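Local coordinates for amino acid ABC transporter, binding protein (Thermus thermophilus, PDB 3VV5) that binds the lysine analogue (S)-2-aminoethyl-L-cysteine and, as the solute-binding component of an ABC transporter, probably hands it on for uptake into the cell, at residues Tyr168-Asp171 against Pro172-Leu175; Ile187-Arg190 against Phe191-Lys194; Tyr51-Glu54 against Arg55-Thr59; Pro133-Ala136 against Lys137-Gln140. All coordinates share one frame; numbering follows the deposited sequence.

Along the chain the order is interaction 3, interaction 4, interaction 1, interaction 2, in series and without overlap. Interactions 1 and 2, with centres 12 Å apart, belong to consecutive elements, helix 171-180 and strand 185-189, and touch directly: Asp171 OD2 lies 2.7 Å from Thr188 OG1, a probable hydrogen bond. Interaction 4 sits about 17 Å from interaction 2 between centres, in the loop leading to strand 143-147, which pairs with strand 185-189. Interaction 3 is a surface hairpin 35 Å from interaction 4, centre to centre. In the two-lobed fold of solute-binding proteins, interaction 3 falls in one lobe and the other three in the second, with interactions 1 and 2 nearest the L-thialysine pocket.

Interaction 1: residues Tyr168-Asp171 against Pro172-Leu175; sequences YQRD and PDAL
One face of the Tyr168 ring is laid against Ala174: CA of Ala174 stands 3.9 Å from the ring centroid and only 3° off the ring normal, a CH-pi contact almost exactly over the centre. Ala174 CB lies over the same face, 3.7 Å from Tyr168 CD1. The ring reaches this place because its CG stands opposite the backbone carbonyl carbon (chi1 -64°). The second flat group, the Arg170 guanidinium, runs alongside Asp173 with its plane nearly perpendicular to the carboxylate (84°). Its NE is 3.7 Å from Asp173 OD2, a long salt bridge met obliquely and so probably a modest charge attraction. The backbone makes the firmer link: Asp173 N donates to Arg170 O at 3.0 Å. One residue on, Asp171 O receives two weak bonds, from Ala174 N (3.0 Å) and from Leu175 N (3.4 Å), which start the helical pattern. The phenol OH of Tyr168 bonds to Asp177, one turn further along this helix, and the carboxylate of Asp171 is held by Thr188 and Trp186. The contact thus joins the end of strand 164-168 to helix 171-180, with Ala174 and Leu175 packed on Trp186 of strand 185-189 and Leu175 also touching helix 190-200.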
loop_
_atom_site.group_PDB
_atom_site.type_symbol
_atom_site.label_atom_id
_atom_site.label_comp_id
_atom_site.label_asym_id
_atom_site.label_seq_id
_atom_site.Cartn_x
_atom_site.Cartn_y
_atom_site.Cartn_z
ATOM N N TYR A 168 -4.716 -14.508 1.048
ATOM C CA TYR A 168 -4.453 -14.252 2.471
ATOM C C TYR A 168 -5.090 -12.936 2.876
ATOM O O TYR A 168 -5.152 -12.006 2.072
ATOM C CB TYR A 168 -2.934 -14.238 2.760
ATOM C CG TYR A 168 -2.269 -15.580 2.498
ATOM C CD1 TYR A 168 -1.952 -15.991 1.198
ATOM C CD2 TYR A 168 -1.991 -16.453 3.545
ATOM C CE1 TYR A 168 -1.380 -17.237 0.958
ATOM C CE2 TYR A 168 -1.409 -17.703 3.316
ATOM C CZ TYR A 168 -1.114 -18.088 2.022
ATOM O OH TYR A 168 -0.546 -19.322 1.807
ATOM N N GLN A 169 -5.572 -12.855 4.113
ATOM C CA GLN A 169 -6.126 -11.600 4.611
ATOM C C GLN A 169 -5.029 -10.552 4.743
ATOM O O GLN A 169 -5.235 -9.390 4.417
ATOM C CB GLN A 169 -6.817 -11.791 5.959
ATOM C CG GLN A 169 -7.492 -10.504 6.460
ATOM C CD GLN A 169 -8.620 -10.753 7.434
ATOM O OE1 GLN A 169 -8.644 -11.770 8.132
ATOM N NE2 GLN A 169 -9.564 -9.815 7.497
ATOM N N ARG A 170 -3.871 -10.978 5.230
ATOM C CA ARG A 170 -2.760 -10.080 5.453
ATOM C C ARG A 170 -1.532 -10.582 4.716
ATOM O O ARG A 170 -1.181 -11.770 4.765
ATOM C CB ARG A 170 -2.474 -9.890 6.958
ATOM C CG ARG A 170 -3.611 -9.168 7.715
ATOM C CD ARG A 170 -3.407 -9.163 9.240
ATOM N NE ARG A 170 -3.641 -10.483 9.820
ATOM C CZ ARG A 170 -4.837 -10.967 10.153
ATOM N NH1 ARG A 170 -4.935 -12.193 10.657
ATOM N NH2 ARG A 170 -5.935 -10.235 9.975
ATOM N N ASP A 171 -0.868 -9.643 4.051
ATOM C CA ASP A 171 0.304 -9.959 3.254
ATOM C C ASP A 171 1.400 -10.720 4.032
ATOM O O ASP A 171 1.993 -11.662 3.473
ATOM C CB ASP A 171 0.833 -8.685 2.589
ATOM C CG ASP A 171 1.787 -8.971 1.447
ATOM O OD1 ASP A 171 1.488 -9.824 0.587
ATOM O OD2 ASP A 171 2.824 -8.317 1.404
ATOM N N PRO A 172 1.666 -10.349 5.314
ATOM C CA PRO A 172 2.709 -11.092 6.042
ATOM C C PRO A 172 2.403 -12.580 6.241
ATOM O O PRO A 172 3.318 -13.380 6.468
ATOM C CB PRO A 172 2.752 -10.385 7.404
ATOM C CG PRO A 172 2.315 -8.979 7.084
ATOM C CD PRO A 172 1.201 -9.189 6.101
ATOM N N ASP A 173 1.133 -12.946 6.172
ATOM C CA ASP A 173 0.765 -14.346 6.335
ATOM C C ASP A 173 1.163 -15.140 5.092
ATOM O O ASP A 173 1.496 -16.328 5.195
ATOM C CB ASP A 173 -0.729 -14.488 6.670
ATOM C CG ASP A 173 -1.068 -13.937 8.048
ATOM O OD1 ASP A 173 -0.178 -13.961 8.923
ATOM O OD2 ASP A 173 -2.215 -13.487 8.253
ATOM N N ALA A 174 1.187 -14.478 3.930
ATOM C CA ALA A 174 1.731 -15.123 2.712
ATOM C C ALA A 174 3.232 -15.379 2.830
ATOM O O ALA A 174 3.710 -16.452 2.443
ATOM C CB ALA A 174 1.397 -14.329 1.444
ATOM N N LEU A 175 3.972 -14.416 3.388
ATOM C CA LEU A 175 5.412 -14.596 3.602
ATOM C C LEU A 175 5.695 -15.784 4.526
ATOM O O LEU A 175 6.602 -16.589 4.254
ATOM C CB LEU A 175 6.061 -13.319 4.153
ATOM C CG LEU A 175 7.438 -13.440 4.809
ATOM C CD1 LEU A 175 8.547 -13.865 3.795
ATOM C CD2 LEU A 175 7.786 -12.120 5.510
#

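Interaction 2: residues Ile187-Arg190 against Phe191-Lys194; sequences ITDR and FVAK
Asp189 turns its carboxylate back over the backbone amides of Phe191 and Val192 because its CG lies trans to its own N (chi1 178°), making it the N-cap of helix 190-200 where strand 185-189 gives way to helix. The cap rests on one oxygen. OD2 of Asp189 accepts from Val192 N at 3.0 Å through its anti lone pair, with an N-H...O angle of 154°, and more weakly from Phe191 N at 2.8 Å. The other oxygen, OD1, bonds to Thr122 of strand 120-129, which ties the carboxylate at both ends; the positive end of the helix would probably also favour a negative group here. With an alanine here, the Phe191 and Val192 amides would probably be left without their acceptor and Thr122 without its mate. The backbone adds the first helical turns, Ala193 N to Asp189 O at 2.8 Å and Lys194 N to Arg190 O at 3.1 Å. Below the cap, Thr188 CG2 meets Ala193 CB at 3.9 Å, while Thr188 OG1 is bonded to Asp171 of helix 171-180. The Asp189 side chain stands about 5 Å from the bound L-thialysine. A chi1 of 59° in Arg190 puts its CG over one face of the Phe191 ring, 4.2 Å from the ring centroid.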
loop_
_atom_site.group_PDB
_atom_site.type_symbol
_atom_site.label_atom_id
_atom_site.label_comp_id
_atom_site.label_asym_id
_atom_site.label_seq_id
_atom_site.Cartn_x
_atom_site.Cartn_y
_atom_site.Cartn_z
ATOM N N ILE A 187 3.724 -13.044 -4.264
ATOM C CA ILE A 187 3.772 -11.871 -5.119
ATOM C C ILE A 187 3.389 -10.688 -4.267
ATOM O O ILE A 187 2.306 -10.664 -3.674
ATOM C CB ILE A 187 2.874 -11.964 -6.379
ATOM C CG1 ILE A 187 3.350 -13.100 -7.306
ATOM C CG2 ILE A 187 2.926 -10.637 -7.156
ATOM C CD1 ILE A 187 2.551 -13.198 -8.607
ATOM N N THR A 188 4.290 -9.708 -4.185
ATOM C CA THR A 188 4.072 -8.583 -3.292
ATOM C C THR A 188 4.800 -7.366 -3.817
ATOM O O THR A 188 5.394 -7.408 -4.887
ATOM C CB THR A 188 4.555 -8.935 -1.840
ATOM O OG1 THR A 188 4.117 -7.941 -0.906
ATOM C CG2 THR A 188 6.064 -9.066 -1.787
ATOM N N ASP A 189 4.791 -6.301 -3.019
ATOM C CA ASP A 189 5.458 -5.048 -3.351
ATOM C C ASP A 189 6.971 -5.163 -3.231
ATOM O O ASP A 189 7.474 -5.744 -2.264
ATOM C CB ASP A 189 4.931 -3.963 -2.419
ATOM C CG ASP A 189 5.593 -2.640 -2.641
ATOM O OD1 ASP A 189 5.044 -1.805 -3.419
ATOM O OD2 ASP A 189 6.657 -2.435 -2.022
ATOM N N ARG A 190 7.698 -4.539 -4.170
ATOM C CA ARG A 190 9.157 -4.658 -4.216
ATOM C C ARG A 190 9.860 -4.114 -2.970
ATOM O O ARG A 190 10.834 -4.696 -2.498
ATOM C CB ARG A 190 9.719 -3.990 -5.489
ATOM C CG ARG A 190 9.393 -2.490 -5.620
ATOM C CD ARG A 190 9.943 -1.881 -6.917
ATOM N NE ARG A 190 11.407 -1.877 -6.913
ATOM C CZ ARG A 190 12.169 -1.798 -8.004
ATOM N NH1 ARG A 190 11.614 -1.716 -9.213
ATOM N NH2 ARG A 190 13.490 -1.805 -7.884
ATOM N N PHE A 191 9.363 -2.999 -2.442
ATOM C CA PHE A 191 9.931 -2.435 -1.210
ATOM C C PHE A 191 9.568 -3.261 0.018
ATOM O O PHE A 191 10.366 -3.377 0.943
ATOM C CB PHE A 191 9.468 -0.986 -1.012
ATOM C CG PHE A 191 9.905 -0.060 -2.113
ATOM C CD1 PHE A 191 11.236 0.365 -2.192
ATOM C CD2 PHE A 191 8.993 0.383 -3.069
ATOM C CE1 PHE A 191 11.660 1.214 -3.211
ATOM C CE2 PHE A 191 9.401 1.233 -4.102
ATOM C CZ PHE A 191 10.739 1.647 -4.172
ATOM N N VAL A 192 8.355 -3.812 0.058
ATOM C CA VAL A 192 8.030 -4.674 1.193
ATOM C C VAL A 192 8.817 -5.975 1.172
ATOM O O VAL A 192 9.284 -6.407 2.227
ATOM C CB VAL A 192 6.489 -4.801 1.597
ATOM C CG1 VAL A 192 5.556 -3.913 0.811
ATOM C CG2 VAL A 192 5.997 -6.284 1.814
ATOM N N ALA A 193 9.026 -6.552 -0.016
ATOM C CA ALA A 193 9.873 -7.743 -0.161
ATOM C C ALA A 193 11.302 -7.465 0.318
ATOM O O ALA A 193 11.873 -8.240 1.080
ATOM C CB ALA A 193 9.909 -8.187 -1.634
ATOM N N LYS A 194 11.863 -6.349 -0.143
ATOM C CA LYS A 194 13.249 -5.987 0.162
ATOM C C LYS A 194 13.420 -5.837 1.670
ATOM O O LYS A 194 14.371 -6.370 2.244
ATOM C CB LYS A 194 13.629 -4.692 -0.569
ATOM C CG LYS A 194 15.109 -4.322 -0.535
ATOM C CD LYS A 194 15.472 -3.284 -1.626
ATOM C CE LYS A 194 15.167 -3.803 -3.045
ATOM N NZ LYS A 194 16.052 -3.203 -4.103
#

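Interaction 3: residues Tyr51-Glu54 against Arg55-Thr59; sequences YFDE and RNQLT
Asp53, Thr59 and Tyr51 give up the most surface in this contact, and Asp53 organises the turn. Its CG sits between the backbone N and carbonyl carbon (chi1 64°), which brings OD2 across the loop to two amides: Gln57 N at 2.9 Å and Arg55 N at 3.0 Å. The two donors approach from opposite faces of the carboxylate plane, so the single oxygen is gripped from both sides; the bond to Arg55 N forms an Asx turn. OD1 lies over a face of the Arg55 guanidinium, 3.8 Å from Arg55 NE, a long salt bridge by charge alone. On the strands, the Tyr51 ring and Thr59 point the same way. Thr59 CG2 lies over one face of the ring, 4.0 Å from the Tyr51 centroid, and the same methyl touches Asp53 CB at 3.7 Å. Both Tyr51 and Thr59 also touch Trp252 of helix 244-253. Phe52 and Leu58 pack on the other face of the sheet. Tyr51 and Thr59 form a hydrogen-bonded antiparallel pair, and Asp53 N reaches Gln57 O at 2.8 Å while Asn56 N reaches Asp53 O at 2.9 Å. With Asn56 in the left-handed region, this is a 3:5 beta hairpin: a type I turn followed by a G1 bulge.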
loop_
_atom_site.group_PDB
_atom_site.type_symbol
_atom_site.label_atom_id
_atom_site.label_comp_id
_atom_site.label_asym_id
_atom_site.label_seq_id
_atom_site.Cartn_x
_atom_site.Cartn_y
_atom_site.Cartn_z
ATOM N N TYR A 51 1.891 0.110 9.291
ATOM C CA TYR A 51 2.015 -1.089 10.120
ATOM C C TYR A 51 2.045 -0.680 11.574
ATOM O O TYR A 51 2.384 0.453 11.909
ATOM C CB TYR A 51 3.271 -1.926 9.755
ATOM C CG TYR A 51 4.579 -1.270 10.145
ATOM C CD1 TYR A 51 5.223 -1.613 11.353
ATOM C CD2 TYR A 51 5.163 -0.281 9.330
ATOM C CE1 TYR A 51 6.417 -0.996 11.745
ATOM C CE2 TYR A 51 6.390 0.362 9.722
ATOM C CZ TYR A 51 6.996 -0.018 10.924
ATOM O OH TYR A 51 8.170 0.584 11.340
ATOM N N PHE A 52 1.684 -1.605 12.439
ATOM C CA PHE A 52 1.828 -1.376 13.869
ATOM C C PHE A 52 3.198 -1.843 14.310
ATOM O O PHE A 52 3.562 -3.011 14.094
ATOM C CB PHE A 52 0.734 -2.110 14.654
ATOM C CG PHE A 52 -0.610 -1.478 14.535
ATOM C CD1 PHE A 52 -0.995 -0.460 15.406
ATOM C CD2 PHE A 52 -1.503 -1.888 13.536
ATOM C CE1 PHE A 52 -2.247 0.145 15.297
ATOM C CE2 PHE A 52 -2.768 -1.308 13.436
ATOM C CZ PHE A 52 -3.134 -0.271 14.310
ATOM N N ASP A 53 3.959 -0.947 14.936
ATOM C CA ASP A 53 5.333 -1.292 15.310
ATOM C C ASP A 53 5.345 -2.195 16.548
ATOM O O ASP A 53 4.283 -2.623 17.031
ATOM C CB ASP A 53 6.188 -0.034 15.516
ATOM C CG ASP A 53 5.695 0.837 16.681
ATOM O OD1 ASP A 53 6.116 2.014 16.773
ATOM O OD2 ASP A 53 4.874 0.368 17.497
ATOM N N GLU A 54 6.538 -2.455 17.071
ATOM C CA GLU A 54 6.719 -3.383 18.210
ATOM C C GLU A 54 6.237 -2.845 19.568
ATOM O O GLU A 54 6.222 -3.570 20.567
ATOM C CB GLU A 54 8.182 -3.842 18.280
ATOM C CG GLU A 54 8.650 -4.595 17.024
ATOM C CD GLU A 54 8.143 -6.039 16.974
ATOM O OE1 GLU A 54 7.485 -6.479 17.940
ATOM O OE2 GLU A 54 8.414 -6.745 15.972
ATOM N N ARG A 55 5.854 -1.574 19.604
ATOM C CA ARG A 55 5.153 -1.037 20.756
ATOM C C ARG A 55 3.714 -0.643 20.392
ATOM O O ARG A 55 3.104 0.183 21.055
ATOM C CB ARG A 55 5.945 0.101 21.408
ATOM C CG ARG A 55 6.325 1.200 20.471
ATOM C CD ARG A 55 7.300 2.165 21.091
ATOM N NE ARG A 55 7.822 3.061 20.059
ATOM C CZ ARG A 55 7.315 4.254 19.780
ATOM N NH1 ARG A 55 7.843 4.989 18.808
ATOM N NH2 ARG A 55 6.277 4.716 20.470
ATOM N N ASN A 56 3.188 -1.247 19.321
ATOM C CA ASN A 56 1.745 -1.218 19.006
ATOM C C ASN A 56 1.210 0.150 18.590
ATOM O O ASN A 56 0.053 0.500 18.818
ATOM C CB ASN A 56 0.938 -1.840 20.150
ATOM C CG ASN A 56 1.457 -3.220 20.502
ATOM O OD1 ASN A 56 1.561 -4.089 19.620
ATOM N ND2 ASN A 56 1.861 -3.410 21.764
ATOM N N GLN A 57 2.078 0.893 17.943
ATOM C CA GLN A 57 1.760 2.224 17.458
ATOM C C GLN A 57 1.794 2.160 15.934
ATOM O O GLN A 57 2.674 1.557 15.365
ATOM C CB GLN A 57 2.788 3.206 18.019
ATOM C CG GLN A 57 2.946 4.499 17.261
ATOM C CD GLN A 57 3.865 5.484 17.975
ATOM O OE1 GLN A 57 3.919 5.524 19.206
ATOM N NE2 GLN A 57 4.591 6.288 17.198
ATOM N N LEU A 58 0.812 2.785 15.289
ATOM C CA LEU A 58 0.753 2.828 13.840
ATOM C C LEU A 58 1.857 3.744 13.320
ATOM O O LEU A 58 2.008 4.891 13.785
ATOM C CB LEU A 58 -0.610 3.378 13.432
ATOM C CG LEU A 58 -1.193 3.289 12.038
ATOM C CD1 LEU A 58 -1.046 1.889 11.446
ATOM C CD2 LEU A 58 -2.676 3.684 12.175
ATOM N N THR A 59 2.640 3.232 12.379
ATOM C CA THR A 59 3.727 4.004 11.782
ATOM C C THR A 59 4.007 3.499 10.355
ATOM O O THR A 59 3.233 2.693 9.771
ATOM C CB THR A 59 4.990 4.004 12.712
ATOM O OG1 THR A 59 6.001 4.888 12.208
ATOM C CG2 THR A 59 5.536 2.580 12.912
#

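Interaction 4: residues Pro133-Ala136 against Lys137-Gln140; sequences PRTA and KDLQ
Pro133 overlaps Leu139 at about a right angle, its CB 3.6 Å from Leu139 CD2, and the same CB is 3.7 Å from Asp138 CB. Behind this apolar pair, Thr185 of strand 185-189 touches both residues. The polar half belongs to Asp138, whose CG lies opposite the carbonyl carbon (chi1 -79°) and so turns OD2 back to the preceding loop. There OD2 takes two backbone amides: Arg134 N at 2.8 Å, on the anti lone pair and nearly straight (164°), and Thr135 N at 3.3 Å, from well above the carboxylate plane (55°). Thr135 returns the bond, since its OG1 accepts from Asp138 N at 3.2 Å. With an alanine in place of Asp138, the Arg134 and Thr135 amides would probably be left without their acceptor, and the loop ahead of the turn could shift. Leu139 N then closes the turn on Ala136 O at 3.1 Å. Ala136 N bonds to Glu210 of strand 206-222, fixing the loop against the sheet. The reciprocal Thr135-Asp138 exchange has the bonding pattern of a capping box, here leading into a short 3-10 turn on the connection between strands 120-129 and 143-147.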
loop_
_atom_site.group_PDB
_atom_site.type_symbol
_atom_site.label_atom_id
_atom_site.label_comp_id
_atom_site.label_asym_id
_atom_site.label_seq_id
_atom_site.Cartn_x
_atom_site.Cartn_y
_atom_site.Cartn_z
ATOM N N PRO A 133 10.901 -20.234 -8.221
ATOM C CA PRO A 133 10.536 -19.537 -9.445
ATOM C C PRO A 133 11.045 -18.100 -9.486
ATOM O O PRO A 133 10.979 -17.382 -8.476
ATOM C CB PRO A 133 9.013 -19.571 -9.419
ATOM C CG PRO A 133 8.692 -20.779 -8.614
ATOM C CD PRO A 133 9.720 -20.804 -7.544
ATOM N N ARG A 134 11.565 -17.698 -10.643
ATOM C CA ARG A 134 12.030 -16.335 -10.842
ATOM C C ARG A 134 11.153 -15.482 -11.748
ATOM O O ARG A 134 11.129 -14.266 -11.588
ATOM C CB ARG A 134 13.458 -16.312 -11.388
ATOM C CG ARG A 134 14.496 -16.844 -10.406
ATOM C CD ARG A 134 15.752 -17.267 -11.174
ATOM N NE ARG A 134 16.515 -16.111 -11.634
ATOM C CZ ARG A 134 17.484 -16.162 -12.542
ATOM N NH1 ARG A 134 17.814 -17.308 -13.124
ATOM N NH2 ARG A 134 18.124 -15.052 -12.875
ATOM N N THR A 135 10.463 -16.104 -12.697
ATOM C CA THR A 135 9.692 -15.363 -13.690
ATOM C C THR A 135 8.239 -15.822 -13.730
ATOM O O THR A 135 7.900 -16.867 -13.176
ATOM C CB THR A 135 10.260 -15.580 -15.095
ATOM O OG1 THR A 135 10.230 -16.985 -15.377
ATOM C CG2 THR A 135 11.686 -15.055 -15.193
ATOM N N ALA A 136 7.391 -15.068 -14.422
ATOM C CA ALA A 136 5.993 -15.460 -14.601
ATOM C C ALA A 136 5.891 -16.832 -15.268
ATOM O O ALA A 136 5.037 -17.638 -14.900
ATOM C CB ALA A 136 5.239 -14.412 -15.417
ATOM N N LYS A 137 6.758 -17.085 -16.252
ATOM C CA LYS A 137 6.788 -18.375 -16.964
ATOM C C LYS A 137 7.062 -19.514 -15.971
ATOM O O LYS A 137 6.470 -20.595 -16.070
ATOM C CB LYS A 137 7.857 -18.345 -18.081
ATOM C CG LYS A 137 7.855 -19.554 -19.027
ATOM C CD LYS A 137 9.226 -19.715 -19.716
ATOM C CE LYS A 137 9.285 -20.937 -20.639
ATOM N NZ LYS A 137 9.014 -22.243 -19.946
ATOM N N ASP A 138 7.944 -19.249 -15.008
ATOM C CA ASP A 138 8.347 -20.237 -13.989
ATOM C C ASP A 138 7.191 -20.686 -13.083
ATOM O O ASP A 138 7.308 -21.692 -12.366
ATOM C CB ASP A 138 9.434 -19.649 -13.070
ATOM C CG ASP A 138 10.820 -19.664 -13.670
ATOM O OD1 ASP A 138 11.026 -20.226 -14.771
ATOM O OD2 ASP A 138 11.728 -19.095 -13.007
ATOM N N LEU A 139 6.102 -19.918 -13.080
ATOM C CA LEU A 139 4.977 -20.160 -12.163
ATOM C C LEU A 139 3.990 -21.224 -12.645
ATOM O O LEU A 139 3.086 -21.626 -11.909
ATOM C CB LEU A 139 4.249 -18.854 -11.825
ATOM C CG LEU A 139 5.051 -17.787 -11.058
ATOM C CD1 LEU A 139 4.211 -16.565 -10.756
ATOM C CD2 LEU A 139 5.655 -18.315 -9.794
ATOM N N GLN A 140 4.173 -21.687 -13.875
ATOM C CA GLN A 140 3.389 -22.816 -14.395
ATOM C C GLN A 140 3.497 -24.052 -13.488
ATOM O O GLN A 140 4.587 -24.542 -13.230
ATOM C CB GLN A 140 3.821 -23.135 -15.836
ATOM C CG GLN A 140 3.499 -21.986 -16.782
ATOM C CD GLN A 140 3.933 -22.214 -18.217
ATOM O OE1 GLN A 140 3.561 -23.207 -18.848
ATOM N NE2 GLN A 140 4.700 -21.268 -18.756
#